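Local coordinates for protein tyrocidine synthetase 3 (Brevibacillus brevis, PDB 2JGP) that probably takes part in making the antibiotic tyrocidine, pairing a peptidyl carrier domain with a condensation domain for peptide bond formation in nonribosomal synthesis, at residues A[224-229]-A[370-375]; A[145-150]-A[366-371]. All coordinates share one frame; numbering follows the deposited sequence.

The two contacts grip overlapping parts of one stretch, the loop that leads into strand 373-379, and share Met-370 and Phe-371. Both are buried within the condensation domain, but the centre of contact 1 lies about 6 Å from the centre of the chain, that of contact 2 about 17 Å, with about 11 Å between their own centres. Contact 1 uses a carboxylate at the start of helix 227-241 to hold backbone N-H groups; contact 2, at the end of helix 133-146, combines a methyl-on-ring contact, a serine hydroxyl and bridging waters. Between them, Ser-229 of contact 1 bonds to Gly-369 O of contact 2.

Contact 1 of 2, residues A[224-229]-A[370-375]. With SO4 (sulfate ion), chain B.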
# COMPACT_ATOMS: atom_id res chain seq x y z
N ILE A 224 -2.14 0.29 -15.02
CA ILE A 224 -2.75 -1.05 -15.07
C ILE A 224 -2.06 -2.07 -14.15
O ILE A 224 -2.29 -3.28 -14.26
CB ILE A 224 -2.86 -1.56 -16.54
CG1 ILE A 224 -1.53 -1.54 -17.29
CG2 ILE A 224 -3.86 -0.71 -17.31
CD1 ILE A 224 -0.54 -2.57 -16.83
N SER A 225 -1.25 -1.58 -13.22
CA SER A 225 -0.50 -2.47 -12.34
C SER A 225 -0.09 -1.77 -11.05
O SER A 225 -0.38 -0.58 -10.86
CB SER A 225 0.73 -3.01 -13.08
OG SER A 225 1.33 -4.07 -12.38
N ASP A 226 0.53 -2.53 -10.15
CA ASP A 226 1.20 -1.99 -8.97
C ASP A 226 2.16 -3.05 -8.41
O ASP A 226 2.31 -4.13 -8.99
CB ASP A 226 0.20 -1.45 -7.91
CG ASP A 226 -0.71 -2.51 -7.32
OD1 ASP A 226 -0.46 -3.72 -7.54
OD2 ASP A 226 -1.67 -2.12 -6.61
N GLY A 227 2.81 -2.72 -7.29
CA GLY A 227 3.82 -3.59 -6.70
C GLY A 227 3.31 -5.00 -6.47
O GLY A 227 3.95 -5.97 -6.88
N VAL A 228 2.15 -5.10 -5.83
CA VAL A 228 1.52 -6.40 -5.61
C VAL A 228 1.20 -7.10 -6.94
O VAL A 228 1.42 -8.30 -7.06
CB VAL A 228 0.24 -6.28 -4.75
CG1 VAL A 228 -0.59 -7.54 -4.82
CG2 VAL A 228 0.61 -5.96 -3.30
N SER A 229 0.71 -6.36 -7.94
CA SER A 229 0.37 -6.97 -9.23
C SER A 229 1.61 -7.55 -9.92
O SER A 229 1.54 -8.64 -10.50
CB SER A 229 -0.32 -5.98 -10.17
OG SER A 229 -1.46 -5.38 -9.58
N MET A 370 -4.16 -1.26 -10.46
CA MET A 370 -3.64 -0.21 -9.61
C MET A 370 -4.51 -0.05 -8.36
O MET A 370 -5.57 0.58 -8.42
CB MET A 370 -3.59 1.11 -10.40
CG MET A 370 -3.20 2.32 -9.59
SD MET A 370 -1.66 2.07 -8.69
CE MET A 370 -1.67 3.54 -7.66
N PHE A 371 -4.07 -0.64 -7.25
CA PHE A 371 -4.83 -0.59 -5.98
C PHE A 371 -4.15 0.22 -4.88
O PHE A 371 -4.83 0.78 -4.01
CB PHE A 371 -5.10 -2.00 -5.47
CG PHE A 371 -6.09 -2.77 -6.30
CD1 PHE A 371 -5.66 -3.72 -7.22
CD2 PHE A 371 -7.45 -2.54 -6.17
CE1 PHE A 371 -6.58 -4.43 -7.99
CE2 PHE A 371 -8.37 -3.24 -6.94
CZ PHE A 371 -7.92 -4.19 -7.85
N VAL A 372 -2.82 0.28 -4.91
CA VAL A 372 -2.06 0.91 -3.84
C VAL A 372 -2.59 2.32 -3.55
O VAL A 372 -2.84 3.10 -4.45
CB VAL A 372 -0.54 0.92 -4.13
CG1 VAL A 372 -0.23 1.76 -5.37
CG2 VAL A 372 0.22 1.43 -2.92
N ASN A 373 -2.82 2.58 -2.27
CA ASN A 373 -3.39 3.84 -1.78
C ASN A 373 -2.43 4.34 -0.72
O ASN A 373 -1.63 3.56 -0.20
CB ASN A 373 -4.78 3.58 -1.16
CG ASN A 373 -5.60 4.86 -0.94
OD1 ASN A 373 -5.32 5.92 -1.51
ND2 ASN A 373 -6.65 4.74 -0.12
N THR A 374 -2.47 5.63 -0.41
CA THR A 374 -1.66 6.17 0.68
C THR A 374 -2.60 6.84 1.67
O THR A 374 -3.56 7.52 1.27
CB THR A 374 -0.61 7.18 0.19
OG1 THR A 374 0.21 6.57 -0.82
CG2 THR A 374 0.28 7.64 1.34
N LEU A 375 -2.34 6.61 2.95
CA LEU A 375 -3.06 7.27 4.01
C LEU A 375 -2.14 8.30 4.63
O LEU A 375 -0.99 8.00 4.93
CB LEU A 375 -3.50 6.27 5.07
CG LEU A 375 -4.23 5.02 4.56
CD1 LEU A 375 -4.54 4.11 5.74
CD2 LEU A 375 -5.48 5.39 3.78
S SO4 B . 3.87 0.29 -5.98
O1 SO4 B . 2.80 0.15 -6.95
O2 SO4 B . 3.89 1.66 -5.47
O3 SO4 B . 3.64 -0.63 -4.88
O4 SO4 B . 5.14 -0.01 -6.63
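Asp-226 reaches across to the backbone of Phe-371 and Val-372, and its carboxylate does most of the work. OD2 accepts twice: from Phe-371 N at 2.9 Å, with the N-H 43° out of the carboxylate plane, and from Val-372 N at 3.2 Å, on the anti lone pair. Two consecutive amides thus close on one oxygen, which also lies at the edge of the Phe-371 ring, near its plane. The other oxygen faces its own segment: OD1 takes the N-H of Ser-229 at 2.9 Å, nearly along the C-O axis, so Asp-226 is the N-cap of helix 227-241. CG sits between the backbone N and the carbonyl carbon (chi1 64°), a rotation that lets one carboxylate serve cap and crossing loop together. OD1 also forms a salt bridge with Arg-359, a second partner that helps hold the carboxylate in place.

The van der Waals and CA-H...O contacts are lighter. Met-370 folds at chi2 (53°), bringing SD to 3.7 Å from Ser-225 O and 4.1 Å from Asp-226 CB, while its CA makes a CA-H...O contact of 3.5 Å with the same Ser-225 O. Val-372 CG1 lies beside Asp-226 CB.

A sulfate ion, probably from the crystallisation liquor, accepts from Gly-227 N through O1 at 2.9 Å. Asp-226 and Gly-227 close the HHxxxDG motif of condensation domains, and the bonding of the aspartate, to a helix start, a loop and Arg-359, is consistent with a structural role.

Met-370 also packs on His-222 of that motif and on helix 101-113, and Phe-371 meets the rings of Tyr-253 and Phe-256. The contact therefore ties the start of helix 227-241, which follows strand 213-220 of the five-stranded sheet, to the lead-in of strand 373-379, paired with strand 350-356.

Contact 2 of 2, residues A[145-150]-A[366-371]; sequences ARHESL and PIVGMF
Val-368 sets its CG2 methyl squarely over one face of the His-147 imidazole, 3.4 Å from the ring centroid and 13° off the normal, a clear CH-pi contact. CG2 stands anti to the carbonyl carbon of Val-368 (CG1 takes the place anti to N, chi1 174°), and the two side chains cross at about a right angle. The opposite face of the ring is covered by CG of Arg-146, so the imidazole is sandwiched between aliphatic groups.

Alongside, Ser-149 OG donates to Val-368 O at 2.6 Å, a short bond tilted 25° from the carbonyl plane. The same oxygen also accepts from water 3, which in turn takes the N-H of Ser-149; hydroxyl and amide of one serine thus converge on one carbonyl, directly and through water. Water 2 makes a second bridge, lying in the plane of the imidazole 2.7 Å from His-147 ND1 and accepting from Val-368 N at 2.9 Å.

Further out, Glu-236 of helix 227-241 bonds to His-147 NE2 and pairs with Arg-146 NE, so one carboxylate positions both the ring and the side chain lying over its other face. Leu-233 of that helix touches both His-147 and Val-368.

With partners at both ring nitrogens, the imidazole has its rotation about CB-CG defined. The carboxylate at NE2 would tend to favour a protonated ring, an effect the nearby Arg-146 charge probably tempers, while water completes the joint between two backbones lacking direct mutual hydrogen bonds.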
# COMPACT_ATOMS: atom_id res chain seq x y z
N ALA A 145 -4.00 -12.73 -21.84
CA ALA A 145 -5.36 -13.27 -21.97
C ALA A 145 -6.08 -13.34 -20.62
O ALA A 145 -7.28 -13.06 -20.53
CB ALA A 145 -5.34 -14.65 -22.62
N ARG A 146 -5.34 -13.70 -19.58
CA ARG A 146 -5.90 -13.89 -18.24
C ARG A 146 -6.30 -12.60 -17.54
O ARG A 146 -7.34 -12.53 -16.89
CB ARG A 146 -4.90 -14.66 -17.36
CG ARG A 146 -5.27 -14.78 -15.89
CD ARG A 146 -4.28 -15.69 -15.17
NE ARG A 146 -4.42 -15.66 -13.72
CZ ARG A 146 -5.38 -16.28 -13.04
NH1 ARG A 146 -6.34 -16.95 -13.67
NH2 ARG A 146 -5.40 -16.21 -11.72
N HIS A 147 -5.45 -11.58 -17.65
CA HIS A 147 -5.61 -10.35 -16.87
C HIS A 147 -6.11 -9.20 -17.74
O HIS A 147 -5.38 -8.71 -18.59
CB HIS A 147 -4.27 -9.98 -16.22
CG HIS A 147 -3.81 -10.97 -15.19
ND1 HIS A 147 -4.50 -11.20 -14.02
CD2 HIS A 147 -2.75 -11.81 -15.17
CE1 HIS A 147 -3.87 -12.12 -13.31
NE2 HIS A 147 -2.80 -12.51 -13.99
N GLU A 148 -7.36 -8.77 -17.51
CA GLU A 148 -7.98 -7.73 -18.32
C GLU A 148 -7.20 -6.43 -18.31
O GLU A 148 -7.26 -5.66 -19.28
CB GLU A 148 -9.42 -7.43 -17.86
CG GLU A 148 -10.46 -8.35 -18.42
CD GLU A 148 -11.89 -7.89 -18.15
OE1 GLU A 148 -12.11 -6.92 -17.38
OE2 GLU A 148 -12.81 -8.52 -18.71
N SER A 149 -6.49 -6.15 -17.22
CA SER A 149 -5.67 -4.95 -17.14
C SER A 149 -4.58 -4.93 -18.22
O SER A 149 -4.18 -3.87 -18.69
CB SER A 149 -5.06 -4.80 -15.75
OG SER A 149 -6.06 -4.45 -14.80
N LEU A 150 -4.12 -6.11 -18.62
CA LEU A 150 -3.13 -6.23 -19.70
C LEU A 150 -3.75 -6.15 -21.10
O LEU A 150 -3.04 -6.22 -22.11
CB LEU A 150 -2.33 -7.53 -19.56
CG LEU A 150 -1.53 -7.68 -18.26
CD1 LEU A 150 -0.70 -8.96 -18.29
CD2 LEU A 150 -0.63 -6.45 -18.02
N PRO A 366 -6.17 -11.05 -5.80
CA PRO A 366 -5.49 -11.68 -6.93
C PRO A 366 -5.50 -10.86 -8.23
O PRO A 366 -4.97 -11.32 -9.24
CB PRO A 366 -6.30 -12.96 -7.13
CG PRO A 366 -7.70 -12.57 -6.75
CD PRO A 366 -7.60 -11.40 -5.79
N ILE A 367 -6.07 -9.66 -8.19
CA ILE A 367 -6.29 -8.86 -9.39
C ILE A 367 -5.03 -8.08 -9.78
O ILE A 367 -4.38 -7.47 -8.95
CB ILE A 367 -7.46 -7.88 -9.21
CG1 ILE A 367 -8.75 -8.63 -8.86
CG2 ILE A 367 -7.66 -7.03 -10.47
CD1 ILE A 367 -9.97 -7.73 -8.73
N VAL A 368 -4.71 -8.09 -11.07
CA VAL A 368 -3.68 -7.22 -11.62
C VAL A 368 -4.28 -5.84 -11.93
O VAL A 368 -5.20 -5.72 -12.74
CB VAL A 368 -3.04 -7.87 -12.87
CG1 VAL A 368 -2.06 -6.92 -13.55
CG2 VAL A 368 -2.37 -9.20 -12.48
N GLY A 369 -3.77 -4.81 -11.27
CA GLY A 369 -4.33 -3.46 -11.41
C GLY A 369 -3.72 -2.51 -10.40
O GLY A 369 -2.88 -2.91 -9.58
N MET A 370 -4.16 -1.26 -10.46
CA MET A 370 -3.64 -0.21 -9.61
C MET A 370 -4.51 -0.05 -8.36
O MET A 370 -5.57 0.58 -8.42
CB MET A 370 -3.59 1.11 -10.40
CG MET A 370 -3.20 2.32 -9.59
SD MET A 370 -1.66 2.07 -8.69
CE MET A 370 -1.67 3.54 -7.66
N PHE A 371 -4.07 -0.64 -7.25
CA PHE A 371 -4.83 -0.59 -5.98
C PHE A 371 -4.15 0.22 -4.88
O PHE A 371 -4.83 0.78 -4.01
CB PHE A 371 -5.10 -2.00 -5.47
CG PHE A 371 -6.09 -2.77 -6.30
CD1 PHE A 371 -5.66 -3.72 -7.22
CD2 PHE A 371 -7.45 -2.54 -6.17
CE1 PHE A 371 -6.58 -4.43 -7.99
CE2 PHE A 371 -8.37 -3.24 -6.94
CZ PHE A 371 -7.92 -4.19 -7.85
O HOH W 1 -4.24 -13.86 -9.62
O HOH W 2 -6.42 -9.62 -12.91
O HOH W 3 -6.34 -7.41 -14.48